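Local coordinates for sulfur oxidation protein SOXB (PDB 2WDD) that hydrolyses the sulfur-sulfur bond of cysteine S-thiosulfonate adducts in the bacterial sulfur oxidation pathway, as a two-manganese relative of the 5'-nucleotidases, at residues L32-L37 against V149-L154; G130-T135 against H286-T291; W164-T167 against R172-E175; V157-S162 against R203-G208; A83-Y88 against A308-M313. All coordinates share one frame; numbering follows the deposited sequence.

Contact 1. Residues L32-L37 against V149-L154; sequences LYFSDL and VRWQNL. With MN (manganese (II) ion), chain G.
The six-membered ring of Trp151 meets two apolar side chains at its outer corner, the ring of Phe34 and the end of Leu37. Phe34 CZ lies 3.7 Å from Trp151 CH2, and the ring planes are inclined by 62°. Leu37 pushes one methyl against the same corner, its CD2 3.4 Å from Trp151 CZ3, a close fit. Its CG stands anti to the backbone N (chi1 -178°), which carries the branched end out to the indole. The indole in turn approaches from the opposite direction, and its breadth helps to span a gap in which the closest backbone atoms, Leu37 CA and Gln152 CA, are 11.1 Å apart. Its polar atom, NE1, is satisfied by the hydroxyl of Thr108. Between the two apolar residues the chain turns to the metal: Asp36 OD1 binds manganese at 2.1 Å, while Asp36 OD2 accepts a 2.8 Å hydrogen bond from Ser35 OG, which helps to fix the carboxylate. The contact thus packs the end of strand 29-34 and the metal-binding loop after it against helix 146-155, with Met104 of helix 104-120 touching both Leu37 and Trp151, and Val345 of helix 343-353 touching the indole.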
# COMPACT_ATOMS: atom_id res chain seq x y z
N LEU A 32 -14.40 7.32 9.93
CA LEU A 32 -14.10 5.89 9.86
C LEU A 32 -13.29 5.78 8.58
O LEU A 32 -13.81 5.95 7.48
CB LEU A 32 -15.37 5.05 9.80
CG LEU A 32 -16.27 5.30 11.03
CD1 LEU A 32 -17.61 4.56 10.92
CD2 LEU A 32 -15.53 4.92 12.33
N TYR A 33 -11.98 5.60 8.75
CA TYR A 33 -11.03 5.68 7.65
C TYR A 33 -10.26 4.39 7.39
O TYR A 33 -9.73 3.77 8.30
CB TYR A 33 -10.05 6.80 8.01
CG TYR A 33 -8.80 6.87 7.17
CD1 TYR A 33 -8.87 7.01 5.79
CD2 TYR A 33 -7.53 6.91 7.77
CE1 TYR A 33 -7.72 7.10 5.01
CE2 TYR A 33 -6.38 7.02 7.00
CZ TYR A 33 -6.48 7.12 5.62
OH TYR A 33 -5.34 7.20 4.86
N PHE A 34 -10.19 4.01 6.12
CA PHE A 34 -9.35 2.89 5.72
C PHE A 34 -8.73 3.29 4.39
O PHE A 34 -9.24 4.19 3.72
CB PHE A 34 -10.14 1.58 5.60
CG PHE A 34 -11.16 1.59 4.50
CD1 PHE A 34 -10.88 1.05 3.25
CD2 PHE A 34 -12.41 2.15 4.72
CE1 PHE A 34 -11.84 1.07 2.24
CE2 PHE A 34 -13.37 2.19 3.70
CZ PHE A 34 -13.08 1.62 2.47
N SER A 35 -7.62 2.67 4.02
CA SER A 35 -6.96 3.03 2.78
C SER A 35 -6.19 1.83 2.28
O SER A 35 -5.90 0.89 3.02
CB SER A 35 -6.00 4.20 3.02
OG SER A 35 -5.49 4.73 1.80
N ASP A 36 -5.85 1.88 1.00
CA ASP A 36 -4.99 0.86 0.43
C ASP A 36 -5.48 -0.58 0.58
O ASP A 36 -4.69 -1.51 0.76
CB ASP A 36 -3.56 1.03 0.96
CG ASP A 36 -2.95 2.36 0.53
OD1 ASP A 36 -2.40 2.45 -0.58
OD2 ASP A 36 -3.14 3.36 1.25
N LEU A 37 -6.79 -0.76 0.45
CA LEU A 37 -7.39 -2.10 0.50
C LEU A 37 -6.83 -2.99 -0.61
O LEU A 37 -6.75 -4.20 -0.44
CB LEU A 37 -8.90 -1.98 0.35
CG LEU A 37 -9.74 -3.26 0.41
CD1 LEU A 37 -9.59 -3.98 1.74
CD2 LEU A 37 -11.20 -2.93 0.16
N VAL A 149 -16.16 -1.53 -6.51
CA VAL A 149 -17.00 -0.34 -6.43
C VAL A 149 -18.37 -0.73 -5.88
O VAL A 149 -18.93 -0.03 -5.04
CB VAL A 149 -17.15 0.35 -7.81
CG1 VAL A 149 -18.10 1.54 -7.70
CG2 VAL A 149 -15.78 0.79 -8.34
N ARG A 150 -18.90 -1.85 -6.36
CA ARG A 150 -20.19 -2.30 -5.86
C ARG A 150 -20.12 -2.56 -4.37
O ARG A 150 -21.07 -2.29 -3.63
CB ARG A 150 -20.70 -3.53 -6.63
CG ARG A 150 -21.08 -3.20 -8.06
CD ARG A 150 -21.86 -4.31 -8.75
NE ARG A 150 -22.22 -3.93 -10.12
CZ ARG A 150 -23.24 -3.13 -10.45
NH1 ARG A 150 -24.04 -2.65 -9.50
NH2 ARG A 150 -23.47 -2.82 -11.72
N TRP A 151 -18.97 -3.05 -3.90
CA TRP A 151 -18.80 -3.25 -2.47
C TRP A 151 -18.77 -1.91 -1.73
O TRP A 151 -19.42 -1.75 -0.69
CB TRP A 151 -17.56 -4.08 -2.15
CG TRP A 151 -17.21 -3.94 -0.72
CD1 TRP A 151 -17.90 -4.45 0.34
CD2 TRP A 151 -16.19 -3.09 -0.17
NE1 TRP A 151 -17.34 -4.02 1.52
CE2 TRP A 151 -16.30 -3.17 1.23
CE3 TRP A 151 -15.20 -2.28 -0.73
CZ2 TRP A 151 -15.44 -2.48 2.09
CZ3 TRP A 151 -14.35 -1.60 0.13
CH2 TRP A 151 -14.48 -1.69 1.52
N GLN A 152 -18.04 -0.93 -2.27
CA GLN A 152 -18.00 0.38 -1.62
C GLN A 152 -19.43 0.90 -1.45
O GLN A 152 -19.77 1.51 -0.43
CB GLN A 152 -17.20 1.38 -2.45
CG GLN A 152 -15.68 1.23 -2.39
CD GLN A 152 -15.00 2.18 -3.35
OE1 GLN A 152 -15.32 2.20 -4.54
NE2 GLN A 152 -14.10 3.01 -2.84
N ASN A 153 -20.26 0.64 -2.45
CA ASN A 153 -21.65 1.09 -2.42
C ASN A 153 -22.47 0.37 -1.35
O ASN A 153 -23.37 0.96 -0.75
CB ASN A 153 -22.29 0.92 -3.80
CG ASN A 153 -21.81 1.96 -4.79
OD1 ASN A 153 -21.15 2.93 -4.42
ND2 ASN A 153 -22.13 1.76 -6.06
N LEU A 154 -22.17 -0.91 -1.11
CA LEU A 154 -22.87 -1.66 -0.08
C LEU A 154 -22.51 -1.10 1.30
O LEU A 154 -23.37 -0.92 2.16
CB LEU A 154 -22.53 -3.14 -0.14
CG LEU A 154 -23.11 -3.93 -1.31
CD1 LEU A 154 -22.52 -5.34 -1.36
CD2 LEU A 154 -24.64 -3.98 -1.20
MN MN G . -1.24 1.24 -1.84
O HOH W 1 0.24 2.65 -2.22

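Contact 2. Residues G130-T135 against H286-T291; sequences GGDTWT and HTHDLT. With MN (manganese (II) ion), chain H; MN (manganese (II) ion), chain G.
Asp132 faces His286 and His288 across a pair of manganese ions, the dinuclear centre of the metallophosphoesterase fold to which the 5'-nucleotidase family belongs. The two loops, one following strand 124-129 and the other strand 281-284, hardly touch directly: Asp132 OD2 stays 4.4 Å from His288 NE2. The metals fill the gap. Asp132 OD2 bridges them, binding each ion at 2.2 Å; a carboxylate suits this place because one oxygen can bind two metals at once while the second stays available for another bond. On one side His286 gives ND1 to the first ion at 2.3 Å; on the other His288 gives NE2 to the second at 2.2 Å, so the two imidazoles use different nitrogens. Asp36 and His38 add to the ion of His288, His163 and His263 to that of His286. The other oxygen, Asp132 OD1, accepts a hydrogen bond from the backbone N of Trp164, which helps to hold the carboxylate in its bridging pose.

This inner, buried part is dense with ligands, whereas the outer part is looser: His286 and Thr287 are partly exposed, and a sulfate ion lies beside His286. Thr287 OG1 donates to Asp289 OD2 at 2.7 Å, a bond that links partly exposed Thr287 to buried Asp289 and probably steadies the turn carrying both histidines. Back at the inner centre, a water completes the link between the ions, bound to each manganese at 2.1 Å, and it donates a hydrogen bond to His286 O, 2.8 Å from the water oxygen.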
# COMPACT_ATOMS: atom_id res chain seq x y z
N GLY A 130 -9.07 6.02 1.52
CA GLY A 130 -7.87 6.67 1.05
C GLY A 130 -7.32 6.27 -0.31
O GLY A 130 -6.27 6.78 -0.70
N GLY A 131 -8.02 5.42 -1.05
CA GLY A 131 -7.56 5.05 -2.39
C GLY A 131 -6.73 3.78 -2.44
O GLY A 131 -6.45 3.17 -1.41
N ASP A 132 -6.33 3.39 -3.65
CA ASP A 132 -5.68 2.09 -3.89
C ASP A 132 -6.67 1.04 -3.42
O ASP A 132 -6.33 0.11 -2.69
CB ASP A 132 -4.35 1.94 -3.16
CG ASP A 132 -3.20 2.54 -3.94
OD1 ASP A 132 -3.44 3.07 -5.05
OD2 ASP A 132 -2.06 2.48 -3.46
N THR A 133 -7.92 1.22 -3.83
CA THR A 133 -9.00 0.35 -3.41
C THR A 133 -9.42 -0.63 -4.51
O THR A 133 -9.66 -1.80 -4.24
CB THR A 133 -10.22 1.20 -3.02
OG1 THR A 133 -9.82 2.22 -2.10
CG2 THR A 133 -11.33 0.33 -2.40
N TRP A 134 -9.59 -0.10 -5.71
CA TRP A 134 -10.20 -0.84 -6.81
C TRP A 134 -9.42 -1.94 -7.48
O TRP A 134 -10.00 -2.73 -8.25
CB TRP A 134 -10.63 0.12 -7.91
CG TRP A 134 -11.66 1.15 -7.52
CD1 TRP A 134 -12.42 1.18 -6.37
CD2 TRP A 134 -12.12 2.22 -8.34
NE1 TRP A 134 -13.29 2.25 -6.42
CE2 TRP A 134 -13.13 2.90 -7.62
CE3 TRP A 134 -11.74 2.71 -9.59
CZ2 TRP A 134 -13.75 4.05 -8.11
CZ3 TRP A 134 -12.37 3.84 -10.08
CH2 TRP A 134 -13.37 4.49 -9.34
N THR A 135 -8.11 -1.94 -7.27
CA THR A 135 -7.21 -2.80 -8.01
C THR A 135 -6.47 -3.84 -7.20
O THR A 135 -6.51 -3.84 -5.97
CB THR A 135 -6.19 -1.90 -8.75
OG1 THR A 135 -5.57 -1.02 -7.80
CG2 THR A 135 -6.90 -1.05 -9.81
N HIS A 286 -1.27 5.51 0.91
CA HIS A 286 -0.11 5.26 0.05
C HIS A 286 1.07 4.51 0.64
O HIS A 286 1.61 3.58 0.03
CB HIS A 286 0.38 6.52 -0.66
CG HIS A 286 1.45 6.23 -1.67
ND1 HIS A 286 1.23 5.44 -2.78
CD2 HIS A 286 2.77 6.52 -1.68
CE1 HIS A 286 2.36 5.28 -3.44
NE2 HIS A 286 3.31 5.93 -2.80
N THR A 287 1.54 4.95 1.80
CA THR A 287 2.69 4.31 2.40
C THR A 287 2.35 3.08 3.26
O THR A 287 3.26 2.37 3.72
CB THR A 287 3.59 5.33 3.14
OG1 THR A 287 2.76 6.25 3.87
CG2 THR A 287 4.45 6.12 2.14
N HIS A 288 1.06 2.79 3.39
CA HIS A 288 0.59 1.59 4.10
C HIS A 288 1.05 1.58 5.56
O HIS A 288 1.30 0.51 6.13
CB HIS A 288 1.07 0.32 3.38
CG HIS A 288 0.52 0.14 2.00
ND1 HIS A 288 0.51 -1.08 1.35
CD2 HIS A 288 -0.05 1.02 1.14
CE1 HIS A 288 -0.04 -0.94 0.16
NE2 HIS A 288 -0.40 0.32 0.00
N ASP A 289 1.15 2.76 6.16
CA ASP A 289 1.59 2.90 7.55
C ASP A 289 0.49 2.65 8.58
O ASP A 289 -0.71 2.65 8.25
CB ASP A 289 2.16 4.30 7.75
CG ASP A 289 3.49 4.50 7.04
OD1 ASP A 289 4.40 3.68 7.29
OD2 ASP A 289 3.64 5.46 6.27
N LEU A 290 0.91 2.48 9.84
CA LEU A 290 -0.00 2.35 10.97
C LEU A 290 0.42 3.37 12.03
O LEU A 290 1.61 3.47 12.36
CB LEU A 290 0.04 0.94 11.58
CG LEU A 290 -0.87 -0.09 10.89
CD1 LEU A 290 -0.38 -1.50 11.15
CD2 LEU A 290 -2.32 0.09 11.35
N THR A 291 -0.55 4.13 12.54
CA THR A 291 -0.27 5.14 13.57
C THR A 291 -1.31 5.01 14.70
O THR A 291 -2.34 5.68 14.69
CB THR A 291 -0.31 6.57 13.00
OG1 THR A 291 -1.56 6.79 12.35
CG2 THR A 291 0.82 6.78 12.02
MN MN H . -0.53 4.14 -3.52
MN MN G . -1.24 1.24 -1.84
O HOH W 1 0.24 2.65 -2.22

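Contact 3. Residues W164-T167 against R172-E175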
# COMPACT_ATOMS: atom_id res chain seq x y z
N TRP A 164 -3.68 3.75 -7.66
CA TRP A 164 -3.69 2.59 -8.56
C TRP A 164 -4.95 2.45 -9.39
O TRP A 164 -4.97 1.73 -10.38
CB TRP A 164 -3.38 1.28 -7.82
CG TRP A 164 -1.91 1.07 -7.60
CD1 TRP A 164 -1.15 1.56 -6.57
CD2 TRP A 164 -1.04 0.27 -8.39
NE1 TRP A 164 0.15 1.14 -6.70
CE2 TRP A 164 0.24 0.34 -7.81
CE3 TRP A 164 -1.22 -0.48 -9.56
CZ2 TRP A 164 1.35 -0.29 -8.38
CZ3 TRP A 164 -0.11 -1.12 -10.11
CH2 TRP A 164 1.15 -1.02 -9.52
N GLU A 165 -6.01 3.14 -8.98
CA GLU A 165 -7.27 3.14 -9.72
C GLU A 165 -7.00 3.44 -11.19
O GLU A 165 -7.62 2.86 -12.09
CB GLU A 165 -8.15 4.26 -9.17
CG GLU A 165 -8.95 3.89 -7.92
CD GLU A 165 -8.12 3.64 -6.67
OE1 GLU A 165 -7.05 4.27 -6.50
OE2 GLU A 165 -8.61 2.87 -5.82
N TRP A 166 -6.08 4.37 -11.43
CA TRP A 166 -5.79 4.78 -12.79
C TRP A 166 -5.17 3.73 -13.69
O TRP A 166 -5.09 3.94 -14.90
CB TRP A 166 -4.97 6.06 -12.80
CG TRP A 166 -5.75 7.19 -12.18
CD1 TRP A 166 -5.70 7.60 -10.88
CD2 TRP A 166 -6.82 7.92 -12.79
NE1 TRP A 166 -6.65 8.57 -10.65
CE2 TRP A 166 -7.35 8.79 -11.81
CE3 TRP A 166 -7.37 7.95 -14.08
CZ2 TRP A 166 -8.38 9.69 -12.08
CZ3 TRP A 166 -8.42 8.83 -14.33
CH2 TRP A 166 -8.90 9.70 -13.34
N THR A 167 -4.74 2.60 -13.12
CA THR A 167 -4.16 1.54 -13.94
C THR A 167 -5.25 0.77 -14.66
O THR A 167 -4.97 -0.14 -15.44
CB THR A 167 -3.20 0.62 -13.16
OG1 THR A 167 -3.91 -0.09 -12.15
CG2 THR A 167 -2.06 1.43 -12.54
N ARG A 172 -12.16 3.53 -18.07
CA ARG A 172 -12.79 2.66 -17.08
C ARG A 172 -13.00 3.39 -15.76
O ARG A 172 -13.99 3.16 -15.08
CB ARG A 172 -11.95 1.40 -16.85
CG ARG A 172 -12.56 0.42 -15.86
CD ARG A 172 -13.97 -0.03 -16.26
NE ARG A 172 -14.38 -1.24 -15.55
CZ ARG A 172 -15.53 -1.86 -15.74
NH1 ARG A 172 -16.41 -1.39 -16.62
NH2 ARG A 172 -15.80 -2.98 -15.09
N VAL A 173 -12.05 4.24 -15.38
CA VAL A 173 -12.19 4.98 -14.13
C VAL A 173 -13.44 5.85 -14.20
O VAL A 173 -14.24 5.89 -13.27
CB VAL A 173 -10.93 5.79 -13.78
CG1 VAL A 173 -11.22 6.75 -12.62
CG2 VAL A 173 -9.76 4.85 -13.44
N GLU A 174 -13.62 6.53 -15.33
CA GLU A 174 -14.81 7.37 -15.47
C GLU A 174 -16.11 6.56 -15.42
O GLU A 174 -17.10 6.97 -14.81
CB GLU A 174 -14.69 8.29 -16.68
CG GLU A 174 -13.41 9.12 -16.60
CD GLU A 174 -13.44 10.41 -17.40
OE1 GLU A 174 -12.35 10.88 -17.80
OE2 GLU A 174 -14.54 10.96 -17.61
N GLU A 175 -16.09 5.37 -16.02
CA GLU A 175 -17.25 4.48 -15.98
C GLU A 175 -17.53 4.09 -14.53
O GLU A 175 -18.68 4.12 -14.07
CB GLU A 175 -16.95 3.20 -16.77
CG GLU A 175 -17.41 3.23 -18.22
CD GLU A 175 -17.25 1.89 -18.90
OE1 GLU A 175 -16.28 1.17 -18.60
OE2 GLU A 175 -18.11 1.55 -19.74
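Val173 packs against Trp166 by a CH-pi contact: its CG1 sits over one face of the indole, 4.0 Å from the centroid of the six-membered ring and 17° off the ring normal. The side chains cross at about a right angle, and the flat ring offers the branched valine a broad apolar surface. With CG1 anti to the backbone N (chi1 169°), the valine sends one methyl to the ring and leaves the other for the main chain, where Val173 CG2 lies 3.2 Å from Glu165 O, a snug van der Waals fit.

The polar bonds run within the 3-10 turn or to residues outside. Trp164 O accepts from both Thr167 N, at 2.9 Å, and Thr167 OG1, at 2.8 Å, so threonine's hydroxyl doubles the backbone bond of the turn. Trp166 NE1 is held by Ser162 OG.

Buried Glu165 turns its carboxylate elsewhere and accepts four backbone N-H groups, OE1 those of Asp132 and His163, OE2 those of Thr133 and Trp134; a carboxylate suits a place where so many donors converge. The arrangement is that of a second shell around the dinuclear manganese site, in which the 3-10 turn beside His163 is backed by helix 170-179.

Contact 4. Residues V157-S162 against R203-G208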
# COMPACT_ATOMS: atom_id res chain seq x y z
N VAL A 157 -19.48 4.35 1.16
CA VAL A 157 -18.28 5.18 1.30
C VAL A 157 -18.61 6.61 0.89
O VAL A 157 -19.14 6.84 -0.20
CB VAL A 157 -17.15 4.62 0.42
CG1 VAL A 157 -15.95 5.57 0.41
CG2 VAL A 157 -16.75 3.22 0.88
N ASP A 158 -18.33 7.58 1.76
CA ASP A 158 -18.66 8.97 1.45
C ASP A 158 -17.69 9.63 0.48
O ASP A 158 -18.11 10.42 -0.37
CB ASP A 158 -18.73 9.78 2.73
CG ASP A 158 -19.87 9.36 3.61
OD1 ASP A 158 -21.03 9.45 3.17
OD2 ASP A 158 -19.61 8.87 4.72
N HIS A 159 -16.40 9.36 0.64
CA HIS A 159 -15.39 9.95 -0.24
C HIS A 159 -14.26 8.97 -0.48
O HIS A 159 -14.00 8.09 0.35
CB HIS A 159 -14.76 11.18 0.39
CG HIS A 159 -15.71 12.32 0.59
ND1 HIS A 159 -16.35 12.95 -0.46
CD2 HIS A 159 -16.09 12.99 1.71
CE1 HIS A 159 -17.10 13.93 0.00
NE2 HIS A 159 -16.96 13.98 1.31
N MET A 160 -13.56 9.15 -1.59
CA MET A 160 -12.35 8.40 -1.86
C MET A 160 -11.43 9.28 -2.69
O MET A 160 -11.86 10.27 -3.30
CB MET A 160 -12.61 7.08 -2.58
CG MET A 160 -12.64 7.18 -4.10
SD MET A 160 -12.88 5.53 -4.90
CE MET A 160 -11.18 4.89 -4.89
N VAL A 161 -10.14 8.94 -2.64
CA VAL A 161 -9.12 9.56 -3.47
C VAL A 161 -8.48 8.41 -4.27
O VAL A 161 -8.99 7.28 -4.24
CB VAL A 161 -8.13 10.44 -2.71
CG1 VAL A 161 -8.86 11.63 -2.08
CG2 VAL A 161 -7.37 9.64 -1.65
N SER A 162 -7.40 8.69 -4.99
CA SER A 162 -6.88 7.65 -5.87
C SER A 162 -5.39 7.57 -6.11
O SER A 162 -4.63 8.49 -5.86
CB SER A 162 -7.55 7.84 -7.24
OG SER A 162 -6.99 8.98 -7.89
N ARG A 203 -15.24 18.79 -0.00
CA ARG A 203 -16.66 18.82 0.32
C ARG A 203 -16.79 19.23 1.78
O ARG A 203 -16.09 18.70 2.63
CB ARG A 203 -17.32 17.46 0.10
CG ARG A 203 -18.81 17.44 0.48
CD ARG A 203 -19.62 18.40 -0.38
NE ARG A 203 -19.25 18.27 -1.78
CZ ARG A 203 -19.16 19.27 -2.64
NH1 ARG A 203 -19.49 20.50 -2.28
NH2 ARG A 203 -18.78 19.03 -3.89
N ILE A 204 -17.70 20.16 2.07
CA ILE A 204 -17.94 20.58 3.45
C ILE A 204 -19.14 19.83 3.99
O ILE A 204 -20.17 19.73 3.33
CB ILE A 204 -18.11 22.11 3.57
CG1 ILE A 204 -16.81 22.83 3.21
CG2 ILE A 204 -18.54 22.48 4.99
CD1 ILE A 204 -16.97 24.32 3.00
N HIS A 205 -18.98 19.29 5.19
CA HIS A 205 -20.03 18.52 5.84
C HIS A 205 -20.46 19.18 7.14
O HIS A 205 -19.62 19.65 7.91
CB HIS A 205 -19.51 17.13 6.17
CG HIS A 205 -19.28 16.27 4.97
ND1 HIS A 205 -20.25 15.44 4.45
CD2 HIS A 205 -18.18 16.11 4.19
CE1 HIS A 205 -19.77 14.82 3.38
NE2 HIS A 205 -18.52 15.21 3.20
N ARG A 206 -21.76 19.17 7.40
CA ARG A 206 -22.27 19.72 8.64
C ARG A 206 -22.02 18.72 9.76
O ARG A 206 -22.36 17.55 9.64
CB ARG A 206 -23.77 20.01 8.52
CG ARG A 206 -24.09 21.32 7.82
CD ARG A 206 -25.40 21.92 8.33
NE ARG A 206 -26.56 21.25 7.76
CZ ARG A 206 -27.82 21.46 8.15
NH1 ARG A 206 -28.81 20.80 7.57
NH2 ARG A 206 -28.08 22.33 9.11
N VAL A 207 -21.41 19.20 10.84
CA VAL A 207 -21.14 18.38 12.01
C VAL A 207 -21.72 19.15 13.18
O VAL A 207 -21.02 19.90 13.85
CB VAL A 207 -19.63 18.16 12.21
CG1 VAL A 207 -19.34 17.70 13.63
CG2 VAL A 207 -19.10 17.15 11.20
N GLY A 208 -23.03 19.03 13.37
CA GLY A 208 -23.71 19.79 14.41
C GLY A 208 -23.66 21.26 14.03
O GLY A 208 -24.12 21.65 12.95
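His159 and His205 are joined by a hydrogen bond between their imidazoles, with His159 NE2 2.7 Å from His205 NE2 and an angle of 157° at the hydrogen. Histidine suits both ends of such a bond, since a ring nitrogen can either give or take a proton. The rings come from opposite directions and meet rim to rim, each nitrogen near the plane of the other ring, with the planes turned 73° apart. In both residues CG stands anti to the carbonyl carbon (chi1 near -65°), which aims the two rings at each other. The other nitrogen of the buried ring, His159 ND1, is hydrogen-bonded to the backbone O of Glu183, and the two bonds together fix the rotation of the imidazole.

Apolar contact comes from the inner carbons of Arg203, whose CB lies 3.5 Å from His159 CE1. The aliphatic part rests against the CE1 corner of the imidazole. In the conformer described here, one of two, the chain then bends away and its guanidinium forms a salt bridge with Glu183, where Arg203 is partly exposed.

The contact lies between the two six-stranded sheets of the metal-binding part of the chain: His159 stands on strand 159-160, touching Leu128 of strand 124-129, and meets Val214 of strand 210-217 in the second sheet, whose edge strand 202-207 supplies Arg203 and His205.

Contact 5. Residues A83-Y88 against A308-M313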
# COMPACT_ATOMS: atom_id res chain seq x y z
N ALA A 83 -0.62 -5.39 18.56
CA ALA A 83 0.76 -5.76 18.28
C ALA A 83 0.81 -6.65 17.03
O ALA A 83 1.71 -6.52 16.19
CB ALA A 83 1.39 -6.47 19.47
N TYR A 84 -0.16 -7.54 16.91
CA TYR A 84 -0.27 -8.44 15.76
C TYR A 84 -0.37 -7.64 14.45
O TYR A 84 0.27 -7.97 13.46
CB TYR A 84 -1.50 -9.34 15.94
CG TYR A 84 -1.96 -10.12 14.72
CD1 TYR A 84 -1.06 -10.80 13.91
CD2 TYR A 84 -3.31 -10.23 14.43
CE1 TYR A 84 -1.50 -11.55 12.81
CE2 TYR A 84 -3.76 -10.94 13.34
CZ TYR A 84 -2.86 -11.62 12.54
OH TYR A 84 -3.32 -12.37 11.45
N LEU A 85 -1.17 -6.58 14.46
CA LEU A 85 -1.32 -5.75 13.26
C LEU A 85 -0.07 -4.90 13.00
O LEU A 85 0.34 -4.68 11.86
CB LEU A 85 -2.50 -4.78 13.44
CG LEU A 85 -3.86 -5.26 12.93
CD1 LEU A 85 -4.31 -6.54 13.61
CD2 LEU A 85 -4.90 -4.15 13.11
N LEU A 86 0.49 -4.38 14.08
CA LEU A 86 1.51 -3.35 14.03
C LEU A 86 2.93 -3.75 13.68
O LEU A 86 3.68 -2.93 13.14
CB LEU A 86 1.51 -2.63 15.39
CG LEU A 86 2.19 -1.28 15.54
CD1 LEU A 86 1.58 -0.25 14.59
CD2 LEU A 86 2.02 -0.79 17.00
N SER A 87 3.32 -4.97 14.01
CA SER A 87 4.71 -5.37 13.85
C SER A 87 4.87 -6.81 13.36
O SER A 87 3.96 -7.63 13.51
CB SER A 87 5.34 -5.25 15.25
OG SER A 87 6.67 -5.74 15.31
N TYR A 88 6.05 -7.14 12.82
CA TYR A 88 6.34 -8.51 12.40
C TYR A 88 6.68 -9.38 13.62
O TYR A 88 6.73 -10.60 13.50
CB TYR A 88 7.55 -8.55 11.42
CG TYR A 88 8.89 -8.20 12.05
CD1 TYR A 88 9.72 -9.18 12.59
CD2 TYR A 88 9.32 -6.89 12.07
CE1 TYR A 88 10.95 -8.82 13.18
CE2 TYR A 88 10.53 -6.54 12.63
CZ TYR A 88 11.32 -7.50 13.19
OH TYR A 88 12.53 -7.09 13.72
N ALA A 308 -4.76 -3.26 2.96
CA ALA A 308 -5.27 -4.60 2.73
C ALA A 308 -6.46 -5.00 3.61
O ALA A 308 -6.72 -6.20 3.80
CB ALA A 308 -4.12 -5.60 2.89
N GLY A 309 -7.15 -4.00 4.15
CA GLY A 309 -8.31 -4.18 5.02
C GLY A 309 -7.97 -4.57 6.45
O GLY A 309 -8.85 -4.99 7.22
N LYS A 310 -6.71 -4.43 6.83
CA LYS A 310 -6.35 -4.89 8.16
C LYS A 310 -6.90 -4.09 9.32
O LYS A 310 -7.09 -4.64 10.41
CB LYS A 310 -4.86 -5.17 8.30
CG LYS A 310 -3.97 -3.95 8.39
CD LYS A 310 -2.48 -4.35 8.23
CE LYS A 310 -1.97 -5.19 9.40
NZ LYS A 310 -0.47 -5.44 9.34
N ALA A 311 -7.15 -2.81 9.10
CA ALA A 311 -7.61 -1.94 10.18
C ALA A 311 -8.59 -0.89 9.71
O ALA A 311 -8.52 -0.41 8.58
CB ALA A 311 -6.41 -1.26 10.82
N LEU A 312 -9.46 -0.48 10.63
CA LEU A 312 -10.35 0.63 10.39
C LEU A 312 -9.90 1.66 11.43
O LEU A 312 -9.83 1.35 12.62
CB LEU A 312 -11.81 0.25 10.67
CG LEU A 312 -12.75 1.44 10.46
CD1 LEU A 312 -12.86 1.78 8.96
CD2 LEU A 312 -14.14 1.13 11.04
N MET A 313 -9.51 2.83 10.96
CA MET A 313 -9.06 3.87 11.88
C MET A 313 -10.25 4.72 12.27
O MET A 313 -10.90 5.32 11.41
CB MET A 313 -8.00 4.76 11.23
CG MET A 313 -6.58 4.33 11.59
SD MET A 313 -6.23 2.60 11.24
CE MET A 313 -6.38 2.61 9.41
O HOH W 2 -1.01 -8.29 10.82
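Helix 81-86 ends beside the turn that leads into strand 311-320, the backbones coming nearest at Leu85 and Lys310, whose CA atoms are 7.2 Å apart. Across this gap the two side chains slide past each other in opposite directions. Lys310 places its CG between its backbone N and carbonyl carbon (chi1 75°) and bends once more at chi3, bringing the ammonium to the helix end, where NZ donates to Leu85 O at 2.8 Å. The nitrogen lies in the carbonyl plane, on a lone pair. Going the other way, Leu85 lays its branch along the lysine: CG is 4.0 Å from Lys310 CE, and Leu85 CD2 reaches Ala311 CB, also at 4.0 Å. Leucine fits here because it packs against both the last methylene of the lysine, CE, and the small alanine. A water lies 3.0 Å from Tyr84 O, within hydrogen-bonding reach, and accepts a weak bond from Lys310 NZ.

Outside the segments Lys310 NZ also makes a salt bridge with Glu48 and a bond to the carbonyl of Phe46. A buried ammonium is thus gripped by a carboxylate and two carbonyls, which probably keeps it charged, and a positive group at the carbonyl end of a helix should be favourably placed with respect to the helix dipole.

In the fold
Contacts 1, 2, 3 and 5 are buried; contact 4, farther from the chain's centre, is only partly so. Contacts 1 and 2 share a manganese ion and its bridging water, with Asp36 and Asp132 supplied by different loops. Contact 3 stands behind this site, Glu165 and Trp164 bonding to the loop of contact 2. Contacts 1, 4 and 5 reach the same sheet, where strands 29-34 and 311-320 are neighbours. Chemistry follows place: metal ligation in loops that follow strands, in contact 2 and at Asp36 of contact 1; apolar rings and methyls where helices pack in contacts 1 and 3; a histidine pair between sheets in contact 4; and a buried lysine at a helix end in contact 5.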